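Ferredoxin--NADP reductase, apicoplast (Plasmodium falciparum, PDB 3JQQ) catalyses electron transfer between NADP(H) and [2Fe-2S] ferredoxin through its bound FAD, and may serve isoprenoid precursor synthesis in the apicoplast. Local coordinates at residues C54-Y59 with R101-S106; Y210-Y215 with N241-F246. The protein carries 1 engineered substitution. All blocks are in the same frame, centred on the assembly; numbering follows the deposited sequence.

Interaction 1: C54-Y59 with R101-S106. With FAD (flavin-adenine dinucleotide), chain I.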
loop_
_atom_site.group_PDB
_atom_site.type_symbol
_atom_site.label_atom_id
_atom_site.label_comp_id
_atom_site.label_asym_id
_atom_site.label_seq_id
_atom_site.Cartn_x
_atom_site.Cartn_y
_atom_site.Cartn_z
ATOM N N CYS B 54 14.014 -8.858 6.636
ATOM C CA CYS B 54 15.321 -8.377 6.249
ATOM C C CYS B 54 15.089 -7.205 5.321
ATOM O O CYS B 54 13.988 -7.025 4.804
ATOM C CB CYS B 54 16.110 -9.470 5.528
ATOM S SG CYS B 54 15.265 -10.153 4.080
ATOM N N GLY B 55 16.118 -6.396 5.126
ATOM C CA GLY B 55 16.068 -5.358 4.117
ATOM C C GLY B 55 16.881 -5.810 2.917
ATOM O O GLY B 55 17.902 -6.484 3.061
ATOM N N ILE B 56 16.411 -5.464 1.726
ATOM C CA ILE B 56 17.189 -5.675 0.521
ATOM C C ILE B 56 17.526 -4.305 -0.048
ATOM O O ILE B 56 16.642 -3.461 -0.196
ATOM C CB ILE B 56 16.414 -6.491 -0.531
ATOM C CG1 ILE B 56 16.230 -7.942 -0.066
ATOM C CG2 ILE B 56 17.136 -6.458 -1.867
ATOM C CD1 ILE B 56 15.341 -8.770 -0.976
ATOM N N ILE B 57 18.802 -4.075 -0.344
ATOM C CA ILE B 57 19.221 -2.822 -0.969
ATOM C C ILE B 57 19.420 -3.019 -2.466
ATOM O O ILE B 57 20.415 -3.599 -2.892
ATOM C CB ILE B 57 20.532 -2.279 -0.364
ATOM C CG1 ILE B 57 20.405 -2.132 1.152
ATOM C CG2 ILE B 57 20.901 -0.943 -1.003
ATOM C CD1 ILE B 57 21.734 -1.937 1.852
ATOM N N PRO B 58 18.471 -2.528 -3.272
ATOM C CA PRO B 58 18.540 -2.709 -4.719
ATOM C C PRO B 58 19.757 -2.017 -5.327
ATOM O O PRO B 58 20.091 -0.896 -4.940
ATOM C CB PRO B 58 17.253 -2.044 -5.225
ATOM C CG PRO B 58 16.390 -1.839 -4.016
ATOM C CD PRO B 58 17.326 -1.697 -2.865
ATOM N N TYR B 59 20.412 -2.695 -6.267
ATOM C CA TYR B 59 21.524 -2.127 -7.033
ATOM C C TYR B 59 22.750 -1.729 -6.197
ATOM O O TYR B 59 23.579 -0.938 -6.650
ATOM C CB TYR B 59 21.048 -0.940 -7.880
ATOM C CG TYR B 59 19.860 -1.253 -8.769
ATOM C CD1 TYR B 59 20.022 -1.932 -9.974
ATOM C CD2 TYR B 59 18.576 -0.867 -8.403
ATOM C CE1 TYR B 59 18.936 -2.219 -10.785
ATOM C CE2 TYR B 59 17.487 -1.149 -9.207
ATOM C CZ TYR B 59 17.671 -1.824 -10.397
ATOM O OH TYR B 59 16.586 -2.100 -11.193
ATOM N N ARG B 101 14.390 -1.952 1.185
ATOM C CA ARG B 101 13.001 -2.373 1.369
ATOM C C ARG B 101 12.936 -3.599 2.261
ATOM O O ARG B 101 13.837 -4.438 2.246
ATOM C CB ARG B 101 12.348 -2.703 0.028
ATOM C CG ARG B 101 11.631 -1.549 -0.619
ATOM C CD ARG B 101 12.607 -0.548 -1.192
ATOM N NE ARG B 101 11.909 0.453 -1.989
ATOM C CZ ARG B 101 12.429 1.632 -2.326
ATOM N NH1 ARG B 101 13.652 1.961 -1.927
ATOM N NH2 ARG B 101 11.719 2.481 -3.055
ATOM N N LEU B 102 11.856 -3.708 3.024
ATOM C CA LEU B 102 11.689 -4.822 3.941
ATOM C C LEU B 102 10.913 -5.956 3.294
ATOM O O LEU B 102 9.930 -5.735 2.578
ATOM C CB LEU B 102 10.987 -4.366 5.223
ATOM C CG LEU B 102 11.658 -3.226 5.994
ATOM C CD1 LEU B 102 10.737 -2.716 7.085
ATOM C CD2 LEU B 102 13.001 -3.658 6.573
ATOM N N TYR B 103 11.371 -7.172 3.557
ATOM C CA TYR B 103 10.717 -8.370 3.071
ATOM C C TYR B 103 10.744 -9.422 4.169
ATOM O O TYR B 103 11.768 -9.635 4.818
ATOM C CB TYR B 103 11.389 -8.855 1.783
ATOM C CG TYR B 103 11.289 -7.811 0.700
ATOM C CD1 TYR B 103 12.320 -6.915 0.473
ATOM C CD2 TYR B 103 10.135 -7.689 -0.061
ATOM C CE1 TYR B 103 12.215 -5.939 -0.498
ATOM C CE2 TYR B 103 10.024 -6.716 -1.033
ATOM C CZ TYR B 103 11.065 -5.846 -1.250
ATOM O OH TYR B 103 10.956 -4.874 -2.220
ATOM N N SER B 104 9.601 -10.054 4.399
ATOM C CA SER B 104 9.498 -11.037 5.460
ATOM C C SER B 104 10.209 -12.325 5.068
ATOM O O SER B 104 10.096 -12.796 3.933
ATOM C CB SER B 104 8.035 -11.307 5.813
ATOM O OG SER B 104 7.414 -10.135 6.312
ATOM N N ILE B 105 10.955 -12.877 6.017
ATOM C CA ILE B 105 11.685 -14.112 5.802
ATOM C C ILE B 105 10.708 -15.274 5.930
ATOM O O ILE B 105 9.963 -15.355 6.903
ATOM C CB ILE B 105 12.831 -14.257 6.829
ATOM C CG1 ILE B 105 13.737 -13.026 6.788
ATOM C CG2 ILE B 105 13.638 -15.519 6.566
ATOM C CD1 ILE B 105 14.780 -12.984 7.900
ATOM N N SER B 106 10.694 -16.161 4.939
ATOM C CA SER B 106 9.733 -17.263 4.925
ATOM C C SER B 106 10.368 -18.623 5.238
ATOM O O SER B 106 9.733 -19.666 5.070
ATOM C CB SER B 106 8.993 -17.314 3.586
ATOM O OG SER B 106 9.903 -17.322 2.500
HETATM P PA FAD I . 8.456 1.442 -4.942
HETATM O O1A FAD I . 8.958 1.793 -3.562
HETATM O O2A FAD I . 9.437 1.884 -6.001
HETATM O O5B FAD I . 6.992 2.076 -5.182
HETATM C C5B FAD I . 5.895 1.676 -4.389
HETATM C C4B FAD I . 4.657 1.450 -5.253
HETATM O O4B FAD I . 4.383 2.592 -6.046
HETATM C C3B FAD I . 4.857 0.288 -6.210
HETATM O O3B FAD I . 3.634 -0.397 -6.336
HETATM C C2B FAD I . 5.197 0.955 -7.527
HETATM O O2B FAD I . 4.705 0.207 -8.615
HETATM C C1B FAD I . 4.510 2.306 -7.429
HETATM N N9A FAD I . 5.284 3.376 -8.084
HETATM C C8A FAD I . 6.596 3.705 -7.864
HETATM N N7A FAD I . 6.915 4.754 -8.661
HETATM C C5A FAD I . 5.824 5.099 -9.378
HETATM C C6A FAD I . 5.601 6.089 -10.329
HETATM N N6A FAD I . 6.604 6.859 -10.745
HETATM N N1A FAD I . 4.353 6.201 -10.905
HETATM C C2A FAD I . 3.342 5.338 -10.536
HETATM N N3A FAD I . 3.574 4.358 -9.593
HETATM C C4A FAD I . 4.795 4.242 -9.023
HETATM N N1 FAD I . 6.735 -6.942 0.091
HETATM C C2 FAD I . 6.827 -8.189 -0.485
HETATM O O2 FAD I . 6.703 -8.298 -1.706
HETATM N N3 FAD I . 7.057 -9.302 0.300
HETATM C C4 FAD I . 7.191 -9.173 1.666
HETATM O O4 FAD I . 7.392 -10.164 2.364
HETATM C C4X FAD I . 7.096 -7.916 2.249
HETATM N N5 FAD I . 7.231 -7.781 3.615
HETATM C C5X FAD I . 7.135 -6.527 4.179
HETATM C C6 FAD I . 7.270 -6.393 5.558
HETATM C C7 FAD I . 7.178 -5.140 6.143
HETATM C C7M FAD I . 7.325 -4.999 7.632
HETATM C C8 FAD I . 6.951 -4.020 5.342
HETATM C C8M FAD I . 6.844 -2.651 5.955
HETATM C C9 FAD I . 6.815 -4.158 3.966
HETATM C C9A FAD I . 6.904 -5.408 3.377
HETATM N N10 FAD I . 6.776 -5.535 2.002
HETATM C C10 FAD I . 6.867 -6.797 1.451
HETATM C "C1'" FAD I . 6.707 -4.323 1.093
HETATM C "C2'" FAD I . 8.038 -4.062 0.375
HETATM O "O2'" FAD I . 8.998 -3.661 1.321
HETATM C "C3'" FAD I . 8.018 -2.965 -0.701
HETATM O "O3'" FAD I . 7.272 -1.849 -0.265
HETATM C "C4'" FAD I . 7.504 -3.436 -2.060
HETATM O "O4'" FAD I . 8.399 -4.394 -2.578
HETATM C "C5'" FAD I . 7.435 -2.268 -3.040
HETATM O "O5'" FAD I . 8.741 -1.762 -3.182
HETATM P P FAD I . 9.288 -1.212 -4.593
HETATM O O1P FAD I . 10.615 -0.521 -4.382
HETATM O O2P FAD I . 9.407 -2.318 -5.617
HETATM O O3P FAD I . 8.177 -0.140 -5.048
#
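In the antiparallel FAD-binding sheet, Cys-54, Gly-55 and Ile-56 pair with Arg-101, Leu-102 and Tyr-103 of the outermost strand, whose other flank lies along the cofactor. Cys-54 and Tyr-103 are a hydrogen-bonded pair: Cys-54 N reaches Tyr-103 O at 3.0 Å and Cys-54 O takes Tyr-103 N. Ile-56 and Arg-101 repeat this, with Ile-56 N 2.8 Å from Arg-101 O and Arg-101 N given back to Ile-56 O. Between them, Gly-55 and Leu-102 are non-hydrogen-bonded, and Leu-102 CA and Gly-55 CA turn their hydrogens onto Cys-54 O and Arg-101 O.

Ile-56 CD1 sits 3.8 Å from Tyr-103 CD1, the two side chains crossing at about a right angle. Arg-101 to Ser-104 belong to the FAD site of this FR-type flavin domain. With CG beside the backbone N (chi1 -61°), the Tyr-103 ring comes alongside the ribityl chain; O2' lies over one face, isoalloxazine C2 meets the edge in plane, and Tyr-103 OH is hydrogen-bonded to FAD O4' at 2.6 Å. FAD O2' donates to Leu-102 O at 2.6 Å. Ser-104 N donates to FAD O4 at 3.0 Å and makes a weak second bond to the flavin N5. Bent at chi2 (74°), Arg-101 brings NH2 to within 2.9 Å of FAD O1A, which lies at the edge of the guanidinium plane, while NE bonds weakly to O1P; NH1 turns to Cys-99 O.

Interaction 2: Y210-Y215 with N241-F246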
loop_
_atom_site.group_PDB
_atom_site.type_symbol
_atom_site.label_atom_id
_atom_site.label_comp_id
_atom_site.label_asym_id
_atom_site.label_seq_id
_atom_site.Cartn_x
_atom_site.Cartn_y
_atom_site.Cartn_z
ATOM N N TYR B 210 -3.066 -26.032 18.202
ATOM C CA TYR B 210 -3.974 -25.853 17.072
ATOM C C TYR B 210 -3.794 -24.492 16.410
ATOM O O TYR B 210 -3.797 -23.457 17.077
ATOM C CB TYR B 210 -5.432 -26.049 17.496
ATOM C CG TYR B 210 -6.346 -26.405 16.342
ATOM C CD1 TYR B 210 -6.098 -27.525 15.559
ATOM C CD2 TYR B 210 -7.459 -25.629 16.038
ATOM C CE1 TYR B 210 -6.924 -27.860 14.504
ATOM C CE2 TYR B 210 -8.296 -25.955 14.981
ATOM C CZ TYR B 210 -8.021 -27.074 14.220
ATOM O OH TYR B 210 -8.848 -27.412 13.167
ATOM N N ILE B 211 -3.639 -24.508 15.091
ATOM C CA ILE B 211 -3.430 -23.283 14.319
ATOM C C ILE B 211 -4.569 -23.052 13.334
ATOM O O ILE B 211 -4.920 -23.939 12.556
ATOM C CB ILE B 211 -2.094 -23.336 13.553
ATOM C CG1 ILE B 211 -0.925 -23.504 14.535
ATOM C CG2 ILE B 211 -1.917 -22.089 12.696
ATOM C CD1 ILE B 211 0.373 -23.913 13.873
ATOM N N THR B 212 -5.151 -21.859 13.379
ATOM C CA THR B 212 -6.206 -21.490 12.447
ATOM C C THR B 212 -5.721 -20.364 11.547
ATOM O O THR B 212 -5.318 -19.304 12.024
ATOM C CB THR B 212 -7.482 -21.036 13.177
ATOM O OG1 THR B 212 -7.796 -21.966 14.221
ATOM C CG2 THR B 212 -8.650 -20.953 12.204
ATOM N N ILE B 213 -5.763 -20.599 10.242
ATOM C CA ILE B 213 -5.234 -19.640 9.288
ATOM C C ILE B 213 -6.331 -19.026 8.431
ATOM O O ILE B 213 -7.129 -19.735 7.820
ATOM C CB ILE B 213 -4.172 -20.285 8.382
ATOM C CG1 ILE B 213 -3.134 -21.017 9.235
ATOM C CG2 ILE B 213 -3.512 -19.236 7.501
ATOM C CD1 ILE B 213 -1.863 -21.353 8.496
ATOM N N TYR B 214 -6.368 -17.699 8.407
ATOM C CA TYR B 214 -7.281 -16.964 7.546
ATOM C C TYR B 214 -6.448 -16.214 6.519
ATOM O O TYR B 214 -5.685 -15.311 6.865
ATOM C CB TYR B 214 -8.127 -15.989 8.364
ATOM C CG TYR B 214 -8.976 -16.648 9.428
ATOM C CD1 TYR B 214 -8.595 -16.624 10.763
ATOM C CD2 TYR B 214 -10.162 -17.291 9.097
ATOM C CE1 TYR B 214 -9.372 -17.222 11.740
ATOM C CE2 TYR B 214 -10.944 -17.892 10.066
ATOM C CZ TYR B 214 -10.544 -17.854 11.384
ATOM O OH TYR B 214 -11.322 -18.450 12.349
ATOM N N TYR B 215 -6.589 -16.592 5.255
ATOM C CA TYR B 215 -5.679 -16.119 4.224
ATOM C C TYR B 215 -6.443 -15.566 3.030
ATOM O O TYR B 215 -7.159 -16.294 2.341
ATOM C CB TYR B 215 -4.743 -17.262 3.812
ATOM C CG TYR B 215 -3.620 -16.890 2.867
ATOM C CD1 TYR B 215 -3.144 -15.588 2.788
ATOM C CD2 TYR B 215 -3.014 -17.859 2.073
ATOM C CE1 TYR B 215 -2.113 -15.259 1.928
ATOM C CE2 TYR B 215 -1.983 -17.540 1.211
ATOM C CZ TYR B 215 -1.537 -16.237 1.143
ATOM O OH TYR B 215 -0.506 -15.916 0.286
ATOM N N ASN B 241 -6.020 -25.684 10.364
ATOM C CA ASN B 241 -7.230 -25.442 9.588
ATOM C C ASN B 241 -7.089 -24.133 8.812
ATOM O O ASN B 241 -6.934 -23.065 9.407
ATOM C CB ASN B 241 -8.451 -25.384 10.510
ATOM C CG ASN B 241 -9.763 -25.340 9.748
ATOM O OD1 ASN B 241 -9.878 -25.891 8.654
ATOM N ND2 ASN B 241 -10.768 -24.691 10.332
ATOM N N ILE B 242 -7.135 -24.219 7.486
ATOM C CA ILE B 242 -6.912 -23.052 6.636
ATOM C C ILE B 242 -8.185 -22.568 5.956
ATOM O O ILE B 242 -8.835 -23.322 5.233
ATOM C CB ILE B 242 -5.880 -23.346 5.533
ATOM C CG1 ILE B 242 -4.558 -23.819 6.140
ATOM C CG2 ILE B 242 -5.674 -22.117 4.658
ATOM C CD1 ILE B 242 -3.589 -24.387 5.117
ATOM N N HIS B 243 -8.528 -21.304 6.176
ATOM C CA HIS B 243 -9.663 -20.690 5.499
ATOM C C HIS B 243 -9.184 -19.679 4.454
ATOM O O HIS B 243 -8.534 -18.688 4.789
ATOM C CB HIS B 243 -10.597 -20.013 6.510
ATOM C CG HIS B 243 -11.167 -20.950 7.530
ATOM N ND1 HIS B 243 -12.042 -21.964 7.202
ATOM C CD2 HIS B 243 -10.998 -21.019 8.873
ATOM C CE1 HIS B 243 -12.387 -22.624 8.298
ATOM N NE2 HIS B 243 -11.761 -22.069 9.324
ATOM N N TYR B 244 -9.507 -19.941 3.190
ATOM C CA TYR B 244 -9.113 -19.064 2.089
ATOM C C TYR B 244 -10.237 -18.109 1.701
ATOM O O TYR B 244 -11.380 -18.526 1.515
ATOM C CB TYR B 244 -8.714 -19.884 0.859
ATOM C CG TYR B 244 -7.464 -20.713 1.023
ATOM C CD1 TYR B 244 -7.525 -22.102 1.018
ATOM C CD2 TYR B 244 -6.223 -20.112 1.172
ATOM C CE1 TYR B 244 -6.383 -22.868 1.160
ATOM C CE2 TYR B 244 -5.077 -20.867 1.318
ATOM C CZ TYR B 244 -5.162 -22.245 1.310
ATOM O OH TYR B 244 -4.021 -22.999 1.455
ATOM N N VAL B 245 -9.904 -16.830 1.564
ATOM C CA VAL B 245 -10.876 -15.833 1.135
ATOM C C VAL B 245 -10.424 -15.205 -0.179
ATOM O O VAL B 245 -9.488 -14.405 -0.203
ATOM C CB VAL B 245 -11.052 -14.727 2.188
ATOM C CG1 VAL B 245 -12.224 -13.830 1.821
ATOM C CG2 VAL B 245 -11.247 -15.335 3.568
ATOM N N PHE B 246 -11.092 -15.572 -1.268
ATOM C CA PHE B 246 -10.689 -15.119 -2.593
ATOM C C PHE B 246 -11.430 -13.848 -3.010
ATOM O O PHE B 246 -12.659 -13.800 -2.996
ATOM C CB PHE B 246 -10.893 -16.231 -3.628
ATOM C CG PHE B 246 -10.184 -17.519 -3.289
ATOM C CD1 PHE B 246 -8.810 -17.542 -3.098
ATOM C CD2 PHE B 246 -10.889 -18.706 -3.177
ATOM C CE1 PHE B 246 -8.159 -18.724 -2.788
ATOM C CE2 PHE B 246 -10.242 -19.890 -2.869
ATOM C CZ PHE B 246 -8.876 -19.898 -2.674
#
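Strands 211-215 and 241-246 run parallel, their axes 10° apart in direction and 4.7 Å apart at closest approach, joined by five backbone hydrogen bonds in an unbroken ladder. They are the two strands of a beta-alpha-beta unit completed by helix 226-235, at one margin of the parallel sheet of the NAD-binding domain. Ile-213 is gripped at both ends: its N donates to Asn-241 O at 2.9 Å, and its O receives His-243 N at 2.7 Å. Tyr-215 likewise donates to His-243 O and accepts from Val-245 N.

On one face, Tyr-214 and His-243 lie side by side and point the same way, both with CG beside the backbone N (chi1 -60° in each). Their planes are 21° apart but slid so far that the rings barely overlap, and Tyr-214 CE2 meets His-243 CD2 at 3.3 Å. Thr-212 CG2 approaches the edge of that imidazole, while Tyr-210 OH leans over to Asn-241 CB at 3.4 Å. Helix 259-265 packs on this face through Val-259 and Ile-263 against Tyr-214.

Ile-213, Ile-242, Tyr-215 and Tyr-244 occupy the other face, where Leu-229 of helix 226-235 covers Ile-242 and Tyr-244. Ile-213 CB is 4.2 Å from Ile-242 CG1. The hydroxyl of Tyr-215 is bonded to Gly-179 O and Leu-224 N, and its ring meets Tyr-244 edge to edge, CD2 lying 3.7 Å from Tyr-244 CE2.

How the interactions relate
Interactions 1 and 2 lie in different domains, on opposite sides of the chain's centre, with centres about 26 Å apart and nearest atoms about 10 Å apart. Both are largely buried and join an outermost strand to its neighbour: antiparallel in interaction 1, parallel in interaction 2. A long link, mostly not modelled and without helix or strand in its modelled part, separates the segments of the first, whereas helix 226-235 makes the crossover of the second. Interaction 1 puts its polar groups to work on the cofactor, one residue after another; in interaction 2 the sheet faces carry mostly aromatic and aliphatic side chains packed against helices, with the bound adenosine-2'-5'-diphosphate about 7 Å from the side chain of Tyr-215.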